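Local coordinates for signal recognition 54 kDa protein (Pyrococcus furiosus, PDB 3DM5) that belongs to the SRP54 family and combines a helical bundle domain, a P-loop-type domain that holds guanosine-5'-diphosphate, and a signal peptide binding domain, at residues K72-I75 against I76-Y80; V219-G222 against T223-Q226; Q227-N230 against Q231-F235; M382-E385 against E386-N389. All coordinates share one frame; numbering follows the deposited sequence.

Overall arrangement
The four contacts sample all three domains of this extended chain. Contact 1 is a turn of helix 71-86 in the helical bundle domain. Contacts 2 and 3 follow one another in the GTPase domain, their centres about 10 Å apart, and touch where Ile220 and Ile224 pack on helix 228-237. The side chain of Asp221 lies about 7 Å, and that of Gln231 about 11 Å, from bound guanosine-5'-diphosphate. Contact 4 is a short, capped helix in the signal peptide binding domain. Its centre lies about 46 Å from that of contact 1 and about 69 Å from that of contact 3. Contacts 1 and 4 both also touch the second subunit.

Contact 1. Residues K72-I75 against I76-Y80; sequences KEHI and IKIVY
Ile78 N donates to His74 O at 2.8 Å, and Val79 N donates to Ile75 O at 3.0 Å with an N-H...O angle of 172°. Two longer bonds complete the set. Lys77 N reaches Glu73 O at 3.2 Å, and Ile76 N reaches Lys72 O at 3.3 Å. These are the i to i+4 bonds of helix 71-86, in the SRP54-type helical bundle domain. On its inner side Ile75, Ile76 and Val79 pack on Ile17 and Leu14 of helix 5-19, Leu31 of helix 25-41 and Ile56 of helix 46-62. Ile75 CG2 and Val79 CG2, one turn apart, meet loosely at 4.5 Å. On another side the His74 ring stands off the helix, chi1 near trans at -178°, and is packed by Glu63, Pro65 and Pro66. Ile78 comes over one face of this ring, offset toward the rim, in a CH-pi contact. Its CG1 is 4.0 Å from the centroid of the His74 ring. The Lys77 chain bends at chi2 and leads away, and its NZ forms salt bridges with Glu81 and with Glu318 of the second subunit.

Contact 2. Residues V219-G222 against T223-Q226; sequences VIDG and TIGQ
Asp221 ends strand 215-221, and the chain then turns sharply, with Ile224 N bonded back to Asp221 O at 3.3 Å and Gly225 N weakly to Gly222 O. The Asp221 carboxylate also holds the turn. Its OD1 accepts two bonds from Thr223. The backbone N of Thr223 meets Asp221 OD1 at 2.7 Å, nearly in line with the C-O bond. The hydroxyl Thr223 OG1 also lies 2.7 Å from Asp221 OD1, but arrives on the syn side, 32° out of the carboxylate plane. A trans chi1 (174°) carries the Asp221 carboxylate alongside the chain that follows. The bond from Thr223 N to Asp221 OD1 makes this an Asx turn. Two grips on one oxygen should fix the rotation of the carboxylate. OD2 makes a long, weak ion pair with Lys248, which probably belongs to the TKxD motif of this P-loop family. The strand lies between 101-106 and 242-247 in the parallel sheet of this domain, with backbone bonds to both. Ile224 extends its CG1 branch back toward the strand. Ile224 CD1 meets Ile220 CG2 at 4.1 Å, the two side chains crossing at about a right angle. Ile224 CG1 and CG2 both pass by Asp221 O. Gly225 then takes a positive phi (59°), a shape that suits glycine, and the chain moves on toward helix 228-237.

Contact 3. Residues Q227-N230 against Q231-F235; sequences QAYN and QALAF. With SO4 (sulfate ion), chain N.
The shortest backbone bond between 227-230 and 231-235 runs from Leu233 N to Tyr229 O, 2.8 Å. Ala232 N to Ala228 O follows at 2.9 Å, and Ala234 N to Asn230 O at 3.0 Å. Together they form a regular run of helical bonds. The same pair, Tyr229 and Leu233, also meets through its side chains. They lie side by side and point the same way. Leu233 CD1 approaches the far end of the ring obliquely, 3.8 Å from Tyr229 CE2 and equally close to the hydroxyl oxygen. With chi1 at 180°, CG opposite the backbone N, the Tyr229 ring is laid along the helix toward the next turn. Thr265 touches both residues. Gln231 has its CG beside its backbone N and 3.7 Å from Gln227 O, and from there the chain runs out extended to pack on Ile220 and Ile224. Asn230 turns outward. Its ND2 makes a weak bond to sulfate O2 at 3.4 Å, and that ion, probably from the crystallisation liquor, is also bonded to Arg33 of the third subunit. Ala228 and Ala232 are small and buried, and both touch Val262 of helix 255-263. This turn belongs to helix 228-237, the crossover helix of the beta-alpha-beta unit between strands 215-221 and 242-247, as in P-loop domains.

Contact 4. Residues M382-E385 against E386-N389; sequences MTEE and ELLN
Thr383 and Glu386 cross obliquely and bond each other in both directions. Glu386 folds back, its CG beside its own backbone N (chi1 -67°), and its OE1 takes the Thr383 N-H at 2.9 Å from above the carboxylate plane. In return Thr383 OG1 accepts from Glu386 N, weakly, at 3.5 Å. This is a capping box, with Thr383 as N-cap of helix 384-388. Met382 runs at about a right angle to Glu386 and obliquely to Leu387. Its CB lies 3.8 Å from Leu387 CD2, and SD is nearly as close to the same methyl. One turn on, Leu388 CD1 meets Glu384 CG at 4.0 Å. At the other end Asn389 grips Glu385 O twice. The side-chain ND2 comes in the carbonyl plane, on a lone pair, at 3.0 Å, whereas the backbone N comes from above that plane. Glu384 is salt-bridged to Lys331 and Glu386 to Arg400. Glu385 is salt-bridged to Arg397 of its own chain and accepts from Ile96 N of the second subunit. The short helix thus sits between helix 330-341, where Leu330 receives Met382 and Leu387, and helix 395-405, where Ile401 touches Met382 and Glu386.

Contact 1. Residues K72-I75 against I76-Y80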
loop_
_atom_site.group_PDB
_atom_site.type_symbol
_atom_site.label_atom_id
_atom_site.label_comp_id
_atom_site.label_asym_id
_atom_site.label_seq_id
_atom_site.Cartn_x
_atom_site.Cartn_y
_atom_site.Cartn_z
ATOM N N LYS A 72 -19.624 15.908 20.782
ATOM C CA LYS A 72 -18.423 15.699 19.990
ATOM C C LYS A 72 -17.099 15.667 20.800
ATOM O O LYS A 72 -16.267 14.786 20.606
ATOM C CB LYS A 72 -18.384 16.786 18.909
ATOM C CG LYS A 72 -17.402 16.568 17.810
ATOM C CD LYS A 72 -17.359 17.787 16.898
ATOM C CE LYS A 72 -18.543 17.835 15.956
ATOM N NZ LYS A 72 -18.258 18.731 14.792
ATOM N N GLU A 73 -16.902 16.625 21.700
ATOM C CA GLU A 73 -15.666 16.690 22.469
ATOM C C GLU A 73 -15.676 15.625 23.537
ATOM O O GLU A 73 -14.632 15.248 24.074
ATOM C CB GLU A 73 -15.514 18.044 23.161
ATOM C CG GLU A 73 -15.409 19.233 22.238
ATOM C CD GLU A 73 -15.786 20.523 22.940
ATOM O OE1 GLU A 73 -16.702 20.482 23.802
ATOM O OE2 GLU A 73 -15.170 21.566 22.636
ATOM N N HIS A 74 -16.866 15.152 23.875
ATOM C CA HIS A 74 -16.952 14.171 24.929
ATOM C C HIS A 74 -16.659 12.800 24.352
ATOM O O HIS A 74 -16.123 11.934 25.045
ATOM C CB HIS A 74 -18.308 14.220 25.626
ATOM C CG HIS A 74 -18.439 13.252 26.755
ATOM N ND1 HIS A 74 -19.277 12.165 26.704
ATOM C CD2 HIS A 74 -17.826 13.203 27.964
ATOM C CE1 HIS A 74 -19.180 11.483 27.835
ATOM N NE2 HIS A 74 -18.307 12.095 28.613
ATOM N N ILE A 75 -16.999 12.609 23.077
ATOM C CA ILE A 75 -16.631 11.384 22.381
ATOM C C ILE A 75 -15.107 11.287 22.304
ATOM O O ILE A 75 -14.522 10.253 22.614
ATOM C CB ILE A 75 -17.168 11.339 20.946
ATOM C CG1 ILE A 75 -18.697 11.402 20.930
ATOM C CG2 ILE A 75 -16.693 10.065 20.274
ATOM C CD1 ILE A 75 -19.358 10.098 21.263
ATOM N N ILE A 76 -14.467 12.370 21.882
ATOM C CA ILE A 76 -13.028 12.399 21.784
ATOM C C ILE A 76 -12.486 11.960 23.131
ATOM O O ILE A 76 -11.542 11.186 23.193
ATOM C CB ILE A 76 -12.520 13.813 21.504
ATOM C CG1 ILE A 76 -13.260 14.446 20.322
ATOM C CG2 ILE A 76 -11.029 13.807 21.261
ATOM C CD1 ILE A 76 -12.707 14.095 19.023
ATOM N N LYS A 77 -13.097 12.455 24.209
ATOM C CA LYS A 77 -12.676 12.125 25.575
ATOM C C LYS A 77 -12.868 10.649 25.916
ATOM O O LYS A 77 -11.972 10.013 26.462
ATOM C CB LYS A 77 -13.430 12.985 26.592
ATOM C CG LYS A 77 -12.768 13.066 27.967
ATOM C CD LYS A 77 -13.334 12.052 28.943
ATOM C CE LYS A 77 -12.781 12.292 30.340
ATOM N NZ LYS A 77 -13.278 11.314 31.354
ATOM N N ILE A 78 -14.044 10.119 25.611
ATOM C CA ILE A 78 -14.334 8.706 25.830
ATOM C C ILE A 78 -13.301 7.777 25.162
ATOM O O ILE A 78 -12.741 6.891 25.804
ATOM C CB ILE A 78 -15.736 8.351 25.309
ATOM C CG1 ILE A 78 -16.797 9.159 26.070
ATOM C CG2 ILE A 78 -15.968 6.863 25.444
ATOM C CD1 ILE A 78 -18.222 8.972 25.557
ATOM N N VAL A 79 -13.057 7.987 23.873
ATOM C CA VAL A 79 -12.047 7.233 23.147
ATOM C C VAL A 79 -10.665 7.321 23.815
ATOM O O VAL A 79 -10.000 6.312 23.981
ATOM C CB VAL A 79 -11.952 7.705 21.672
ATOM C CG1 VAL A 79 -10.743 7.110 20.950
ATOM C CG2 VAL A 79 -13.193 7.349 20.936
ATOM N N TYR A 80 -10.220 8.521 24.174
ATOM C CA TYR A 80 -8.891 8.686 24.749
ATOM C C TYR A 80 -8.760 7.911 26.041
ATOM O O TYR A 80 -7.717 7.324 26.321
ATOM C CB TYR A 80 -8.615 10.145 25.034
ATOM C CG TYR A 80 -7.412 10.385 25.908
ATOM C CD1 TYR A 80 -7.538 10.949 27.170
ATOM C CD2 TYR A 80 -6.147 10.078 25.463
ATOM C CE1 TYR A 80 -6.419 11.198 27.962
ATOM C CE2 TYR A 80 -5.026 10.323 26.248
ATOM C CZ TYR A 80 -5.166 10.878 27.493
ATOM O OH TYR A 80 -4.037 11.100 28.260
#

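Contact 2. Residues V219-G222 against T223-Q226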
loop_
_atom_site.group_PDB
_atom_site.type_symbol
_atom_site.label_atom_id
_atom_site.label_comp_id
_atom_site.label_asym_id
_atom_site.label_seq_id
_atom_site.Cartn_x
_atom_site.Cartn_y
_atom_site.Cartn_z
ATOM N N VAL A 219 11.493 -9.585 28.971
ATOM C CA VAL A 219 11.646 -8.826 27.736
ATOM C C VAL A 219 10.906 -9.557 26.620
ATOM O O VAL A 219 11.243 -10.672 26.276
ATOM C CB VAL A 219 13.135 -8.662 27.403
ATOM C CG1 VAL A 219 13.311 -8.010 26.048
ATOM C CG2 VAL A 219 13.812 -7.841 28.488
ATOM N N ILE A 220 9.849 -8.943 26.106
ATOM C CA ILE A 220 9.025 -9.559 25.068
ATOM C C ILE A 220 9.195 -8.839 23.737
ATOM O O ILE A 220 9.112 -7.608 23.662
ATOM C CB ILE A 220 7.519 -9.517 25.420
ATOM C CG1 ILE A 220 7.262 -10.109 26.800
ATOM C CG2 ILE A 220 6.699 -10.273 24.389
ATOM C CD1 ILE A 220 5.796 -10.222 27.118
ATOM N N ASP A 221 9.420 -9.626 22.693
ATOM C CA ASP A 221 9.498 -9.138 21.323
ATOM C C ASP A 221 8.093 -8.778 20.847
ATOM O O ASP A 221 7.226 -9.634 20.711
ATOM C CB ASP A 221 10.131 -10.231 20.464
ATOM C CG ASP A 221 10.137 -9.909 18.990
ATOM O OD1 ASP A 221 9.345 -9.043 18.548
ATOM O OD2 ASP A 221 10.937 -10.552 18.274
ATOM N N GLY A 222 7.870 -7.492 20.611
ATOM C CA GLY A 222 6.540 -7.010 20.300
ATOM C C GLY A 222 6.055 -7.339 18.898
ATOM O O GLY A 222 4.922 -7.064 18.563
ATOM N N THR A 223 6.902 -7.930 18.073
ATOM C CA THR A 223 6.474 -8.285 16.734
ATOM C C THR A 223 5.687 -9.574 16.754
ATOM O O THR A 223 5.180 -10.002 15.720
ATOM C CB THR A 223 7.651 -8.448 15.765
ATOM O OG1 THR A 223 8.403 -9.608 16.135
ATOM C CG2 THR A 223 8.543 -7.195 15.764
ATOM N N ILE A 224 5.589 -10.194 17.929
ATOM C CA ILE A 224 4.739 -11.378 18.093
ATOM C C ILE A 224 3.260 -11.030 18.271
ATOM O O ILE A 224 2.405 -11.912 18.290
ATOM C CB ILE A 224 5.234 -12.310 19.232
ATOM C CG1 ILE A 224 4.919 -11.738 20.614
ATOM C CG2 ILE A 224 6.708 -12.553 19.096
ATOM C CD1 ILE A 224 4.912 -12.811 21.705
ATOM N N GLY A 225 2.948 -9.743 18.378
ATOM C CA GLY A 225 1.558 -9.340 18.497
ATOM C C GLY A 225 0.868 -9.947 19.705
ATOM O O GLY A 225 1.410 -9.962 20.813
ATOM N N GLN A 226 -0.335 -10.460 19.492
ATOM C CA GLN A 226 -1.192 -10.859 20.601
ATOM C C GLN A 226 -0.714 -12.122 21.292
ATOM O O GLN A 226 -1.261 -12.484 22.320
ATOM C CB GLN A 226 -2.626 -11.057 20.128
ATOM C CG GLN A 226 -2.829 -12.297 19.296
ATOM C CD GLN A 226 -4.275 -12.505 18.938
ATOM O OE1 GLN A 226 -4.698 -12.237 17.806
ATOM N NE2 GLN A 226 -5.062 -12.951 19.912
#

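Contact 3. Residues Q227-N230 against Q231-F235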
loop_
_atom_site.group_PDB
_atom_site.type_symbol
_atom_site.label_atom_id
_atom_site.label_comp_id
_atom_site.label_asym_id
_atom_site.label_seq_id
_atom_site.Cartn_x
_atom_site.Cartn_y
_atom_site.Cartn_z
ATOM N N GLN A 227 0.291 -12.793 20.722
ATOM C CA GLN A 227 0.884 -13.980 21.344
ATOM C C GLN A 227 1.654 -13.645 22.614
ATOM O O GLN A 227 2.073 -14.551 23.334
ATOM C CB GLN A 227 1.837 -14.709 20.394
ATOM C CG GLN A 227 1.294 -15.004 19.015
ATOM C CD GLN A 227 2.321 -15.699 18.135
ATOM O OE1 GLN A 227 2.538 -16.900 18.268
ATOM N NE2 GLN A 227 2.967 -14.940 17.238
ATOM N N ALA A 228 1.845 -12.352 22.878
ATOM C CA ALA A 228 2.528 -11.920 24.089
ATOM C C ALA A 228 1.702 -12.216 25.327
ATOM O O ALA A 228 2.241 -12.308 26.427
ATOM C CB ALA A 228 2.867 -10.441 24.044
ATOM N N TYR A 229 0.393 -12.335 25.152
ATOM C CA TYR A 229 -0.496 -12.552 26.277
ATOM C C TYR A 229 -0.056 -13.729 27.155
ATOM O O TYR A 229 0.212 -13.564 28.342
ATOM C CB TYR A 229 -1.924 -12.789 25.801
ATOM C CG TYR A 229 -2.865 -13.024 26.945
ATOM C CD1 TYR A 229 -3.440 -11.951 27.623
ATOM C CD2 TYR A 229 -3.161 -14.307 27.379
ATOM C CE1 TYR A 229 -4.305 -12.149 28.696
ATOM C CE2 TYR A 229 -4.037 -14.521 28.457
ATOM C CZ TYR A 229 -4.601 -13.430 29.108
ATOM O OH TYR A 229 -5.457 -13.602 30.170
ATOM N N ASN A 230 0.011 -14.912 26.558
ATOM C CA ASN A 230 0.340 -16.127 27.293
ATOM C C ASN A 230 1.739 -16.133 27.886
ATOM O O ASN A 230 1.939 -16.679 28.968
ATOM C CB ASN A 230 0.078 -17.376 26.444
ATOM C CG ASN A 230 -1.393 -17.754 26.427
ATOM O OD1 ASN A 230 -2.078 -17.664 27.446
ATOM N ND2 ASN A 230 -1.886 -18.171 25.270
ATOM N N GLN A 231 2.689 -15.512 27.189
ATOM C CA GLN A 231 4.045 -15.368 27.701
ATOM C C GLN A 231 4.061 -14.459 28.914
ATOM O O GLN A 231 4.691 -14.789 29.906
ATOM C CB GLN A 231 4.998 -14.813 26.634
ATOM C CG GLN A 231 5.024 -15.626 25.364
ATOM C CD GLN A 231 6.096 -15.166 24.419
ATOM O OE1 GLN A 231 6.748 -14.144 24.649
ATOM N NE2 GLN A 231 6.291 -15.916 23.344
ATOM N N ALA A 232 3.363 -13.327 28.847
ATOM C CA ALA A 232 3.301 -12.396 29.975
ATOM C C ALA A 232 2.600 -13.051 31.157
ATOM O O ALA A 232 3.023 -12.921 32.310
ATOM C CB ALA A 232 2.574 -11.119 29.585
ATOM N N LEU A 233 1.520 -13.757 30.852
ATOM C CA LEU A 233 0.692 -14.368 31.872
ATOM C C LEU A 233 1.450 -15.445 32.643
ATOM O O LEU A 233 1.398 -15.469 33.878
ATOM C CB LEU A 233 -0.567 -14.967 31.252
ATOM C CG LEU A 233 -1.869 -14.705 32.017
ATOM C CD1 LEU A 233 -2.846 -15.840 31.835
ATOM C CD2 LEU A 233 -1.610 -14.481 33.481
ATOM N N ALA A 234 2.125 -16.347 31.924
ATOM C CA ALA A 234 2.866 -17.419 32.593
ATOM C C ALA A 234 3.922 -16.815 33.511
ATOM O O ALA A 234 4.047 -17.198 34.668
ATOM C CB ALA A 234 3.491 -18.391 31.600
ATOM N N PHE A 235 4.675 -15.858 32.982
ATOM C CA PHE A 235 5.658 -15.123 33.755
ATOM C C PHE A 235 5.051 -14.463 35.002
ATOM O O PHE A 235 5.521 -14.682 36.116
ATOM C CB PHE A 235 6.307 -14.072 32.848
ATOM C CG PHE A 235 7.244 -13.133 33.558
ATOM C CD1 PHE A 235 8.545 -13.514 33.850
ATOM C CD2 PHE A 235 6.828 -11.855 33.900
ATOM C CE1 PHE A 235 9.410 -12.640 34.488
ATOM C CE2 PHE A 235 7.674 -10.981 34.532
ATOM C CZ PHE A 235 8.966 -11.366 34.833
HETATM S S SO4 N . -1.212 -17.941 21.642
HETATM O O1 SO4 N . -1.244 -16.628 22.294
HETATM O O2 SO4 N . -0.228 -18.784 22.323
HETATM O O3 SO4 N . -2.553 -18.524 21.696
HETATM O O4 SO4 N . -0.796 -17.841 20.245
#

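Contact 4. Residues M382-E385 against E386-N389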
loop_
_atom_site.group_PDB
_atom_site.type_symbol
_atom_site.label_atom_id
_atom_site.label_comp_id
_atom_site.label_asym_id
_atom_site.label_seq_id
_atom_site.Cartn_x
_atom_site.Cartn_y
_atom_site.Cartn_z
ATOM N N MET A 382 -20.557 33.370 -13.060
ATOM C CA MET A 382 -19.708 33.951 -14.075
ATOM C C MET A 382 -18.919 32.840 -14.775
ATOM O O MET A 382 -18.739 31.738 -14.232
ATOM C CB MET A 382 -18.771 34.998 -13.468
ATOM C CG MET A 382 -19.481 36.148 -12.736
ATOM S SD MET A 382 -18.343 37.461 -12.223
ATOM C CE MET A 382 -19.508 38.728 -11.757
ATOM N N THR A 383 -18.464 33.131 -15.990
ATOM C CA THR A 383 -17.657 32.186 -16.729
ATOM C C THR A 383 -16.197 32.437 -16.415
ATOM O O THR A 383 -15.855 33.410 -15.739
ATOM C CB THR A 383 -17.880 32.294 -18.246
ATOM O OG1 THR A 383 -17.450 33.582 -18.724
ATOM C CG2 THR A 383 -19.342 32.088 -18.561
ATOM N N GLU A 384 -15.341 31.552 -16.908
ATOM C CA GLU A 384 -13.909 31.648 -16.675
ATOM C C GLU A 384 -13.399 32.949 -17.256
ATOM O O GLU A 384 -12.713 33.711 -16.581
ATOM C CB GLU A 384 -13.179 30.447 -17.309
ATOM C CG GLU A 384 -11.920 30.025 -16.596
ATOM C CD GLU A 384 -12.128 29.677 -15.117
ATOM O OE1 GLU A 384 -13.267 29.379 -14.688
ATOM O OE2 GLU A 384 -11.123 29.697 -14.377
ATOM N N GLU A 385 -13.760 33.205 -18.511
ATOM C CA GLU A 385 -13.248 34.377 -19.225
ATOM C C GLU A 385 -13.648 35.670 -18.528
ATOM O O GLU A 385 -12.911 36.649 -18.569
ATOM C CB GLU A 385 -13.749 34.400 -20.665
ATOM C CG GLU A 385 -15.244 34.592 -20.769
ATOM C CD GLU A 385 -15.706 34.774 -22.193
ATOM O OE1 GLU A 385 -14.905 35.300 -23.010
ATOM O OE2 GLU A 385 -16.870 34.389 -22.476
ATOM N N GLU A 386 -14.823 35.666 -17.906
ATOM C CA GLU A 386 -15.282 36.793 -17.093
ATOM C C GLU A 386 -14.474 36.935 -15.810
ATOM O O GLU A 386 -14.008 38.018 -15.490
ATOM C CB GLU A 386 -16.783 36.676 -16.775
ATOM C CG GLU A 386 -17.672 36.813 -18.008
ATOM C CD GLU A 386 -19.125 36.454 -17.732
ATOM O OE1 GLU A 386 -19.382 35.761 -16.725
ATOM O OE2 GLU A 386 -20.013 36.858 -18.524
ATOM N N LEU A 387 -14.307 35.840 -15.074
ATOM C CA LEU A 387 -13.495 35.874 -13.862
ATOM C C LEU A 387 -12.061 36.319 -14.159
ATOM O O LEU A 387 -11.414 36.971 -13.334
ATOM C CB LEU A 387 -13.519 34.520 -13.148
ATOM C CG LEU A 387 -14.902 34.053 -12.698
ATOM C CD1 LEU A 387 -14.824 32.623 -12.230
ATOM C CD2 LEU A 387 -15.435 34.936 -11.600
ATOM N N LEU A 388 -11.569 35.993 -15.344
ATOM C CA LEU A 388 -10.172 36.279 -15.655
ATOM C C LEU A 388 -9.981 37.654 -16.293
ATOM O O LEU A 388 -8.906 38.245 -16.201
ATOM C CB LEU A 388 -9.564 35.161 -16.516
ATOM C CG LEU A 388 -9.517 33.810 -15.793
ATOM C CD1 LEU A 388 -8.971 32.693 -16.670
ATOM C CD2 LEU A 388 -8.694 33.948 -14.527
ATOM N N ASN A 389 -11.035 38.159 -16.927
ATOM C CA ASN A 389 -11.028 39.489 -17.541
ATOM C C ASN A 389 -12.351 40.171 -17.253
ATOM O O ASN A 389 -13.271 40.103 -18.063
ATOM C CB ASN A 389 -10.844 39.388 -19.056
ATOM C CG ASN A 389 -9.797 38.371 -19.446
ATOM O OD1 ASN A 389 -8.597 38.629 -19.337
ATOM N ND2 ASN A 389 -10.244 37.194 -19.894
#